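Local coordinates for oxidoreductase (Azotobacter vinelandii, PDB 7D5M), which binds NAD+ as a homolog of inositol dehydrogenase in the Gfo/Idh/MocA oxidoreductase family and probably uses it to oxidise a polyol or sugar-like substrate, at the interface of chains A and B. Residues are numbered along the deposited sequence; one frame, centred on the assembly and turned at random. Chains: chain A/B, Oxidoreductase.

The interface of chains A and B. Residues chain A 321, 325-327; chain B 286-287, 289, 328-329.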
# COMPACT_ATOMS: atom_id res chain seq x y z
N ILE A 321 4.45 21.57 -11.06
CA ILE A 321 4.03 21.99 -9.69
C ILE A 321 4.92 21.26 -8.67
O ILE A 321 5.51 20.23 -9.03
CB ILE A 321 2.53 21.73 -9.50
CG1 ILE A 321 1.98 22.46 -8.26
CG2 ILE A 321 2.25 20.24 -9.50
CD1 ILE A 321 0.48 22.58 -8.22
N HIS A 325 2.11 17.35 -4.90
CA HIS A 325 0.93 17.55 -5.77
C HIS A 325 1.00 16.49 -6.87
O HIS A 325 2.01 16.43 -7.58
CB HIS A 325 0.89 18.95 -6.38
CG HIS A 325 0.95 20.07 -5.40
ND1 HIS A 325 2.15 20.61 -4.97
CD2 HIS A 325 -0.02 20.79 -4.81
CE1 HIS A 325 1.90 21.60 -4.12
NE2 HIS A 325 0.57 21.74 -4.03
N PRO A 326 -0.03 15.64 -7.07
CA PRO A 326 0.07 14.57 -8.06
C PRO A 326 -0.06 15.09 -9.50
O PRO A 326 -1.07 15.69 -9.83
CB PRO A 326 -1.12 13.65 -7.75
CG PRO A 326 -2.12 14.57 -7.09
CD PRO A 326 -1.30 15.59 -6.32
N GLU A 327 0.98 14.86 -10.30
CA GLU A 327 0.88 14.97 -11.78
C GLU A 327 0.31 13.65 -12.31
O GLU A 327 0.21 12.65 -11.54
CB GLU A 327 2.23 15.35 -12.37
CG GLU A 327 2.63 16.77 -12.02
CD GLU A 327 3.86 17.31 -12.74
OE1 GLU A 327 4.42 16.59 -13.60
OE2 GLU A 327 4.23 18.47 -12.44
N ASP B 286 -5.07 12.94 -1.19
CA ASP B 286 -4.84 13.81 -2.37
C ASP B 286 -3.69 13.27 -3.23
O ASP B 286 -3.68 13.54 -4.44
CB ASP B 286 -4.62 15.27 -1.96
CG ASP B 286 -3.32 15.59 -1.24
OD1 ASP B 286 -2.73 14.69 -0.61
OD2 ASP B 286 -2.91 16.77 -1.30
N GLU B 287 -2.74 12.52 -2.64
CA GLU B 287 -1.54 12.07 -3.39
C GLU B 287 -1.92 10.91 -4.32
O GLU B 287 -1.15 10.59 -5.22
CB GLU B 287 -0.42 11.68 -2.43
CG GLU B 287 0.12 12.86 -1.64
CD GLU B 287 1.13 12.44 -0.59
OE1 GLU B 287 2.20 11.90 -0.98
OE2 GLU B 287 0.83 12.60 0.60
N PRO B 289 -5.33 10.54 -5.95
CA PRO B 289 -6.66 11.14 -6.02
C PRO B 289 -7.66 10.32 -6.84
O PRO B 289 -8.84 10.60 -6.75
CB PRO B 289 -6.38 12.48 -6.71
CG PRO B 289 -5.25 12.15 -7.65
CD PRO B 289 -4.37 11.21 -6.85
N GLY B 328 -4.53 13.85 -12.57
CA GLY B 328 -3.83 14.51 -11.46
C GLY B 328 -4.47 15.82 -11.10
O GLY B 328 -5.60 16.11 -11.54
N LEU B 329 -3.77 16.62 -10.31
CA LEU B 329 -4.34 17.88 -9.76
C LEU B 329 -4.62 18.87 -10.90
O LEU B 329 -5.50 19.72 -10.73
CB LEU B 329 -3.38 18.45 -8.72
CG LEU B 329 -3.86 19.71 -7.99
CD1 LEU B 329 -5.15 19.45 -7.23
CD2 LEU B 329 -2.79 20.21 -7.03
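The carbonyl oxygen of A:Pro326 accepts one hydrogen bond across the interface, from the backbone N-H of B:Leu329, with O and N 2.9 Å apart. The bond is nearly straight at the hydrogen (171°), and the donor approaches almost along the C=O axis. Because B:Leu329 opens helix 329-349, the carbonyl of one subunit caps the first turn of a helix in the other, where the helix dipole would be expected to favour an N-H donor meeting a partially negative oxygen. B:Gly328 passes alongside, its CA 3.4 Å from O of A:Pro326.

The proline ring lies between this helix start and the loop of B:Asp286 to B:Pro289. Its CG comes 3.2 Å from the backbone O of B:Asp286, a close approach of a ring methylene to a carbonyl oxygen, while CB faces the O of B:Glu287 more loosely. Farther along, the rings of A:Pro326 and B:Pro289 run antiparallel past one another, touching CG to CG at 4.0 Å.

B:Leu329 holds CG anti to its backbone N (chi1 -176°), which sends the branch alongside A:His325, the two side chains parallel with their tips in the same direction. Methyl CD2 does the touching, 3.6 Å from the imidazole carbon CD2 and 3.9 Å from CB of A:His325. The histidine has CG beside its backbone N and anti to the carbonyl carbon (chi1 -55°), which brings CB and CD2 to the leucine methyl. A:Ile321 backs the ring as second-shell support, its CD1 lying 3.8 Å above one face toward the rim.

A:Pro326 and B:Leu329 bury the most surface in this patch, which two-fold symmetry repeats in the deposited tetramer; the structure alone does not show whether this pairing exists in solution. Within the C-terminal alpha/beta domains, it joins the loop leading into helix 329-349 of chain A to the start of that helix in chain B and to the turn after strand 280-285.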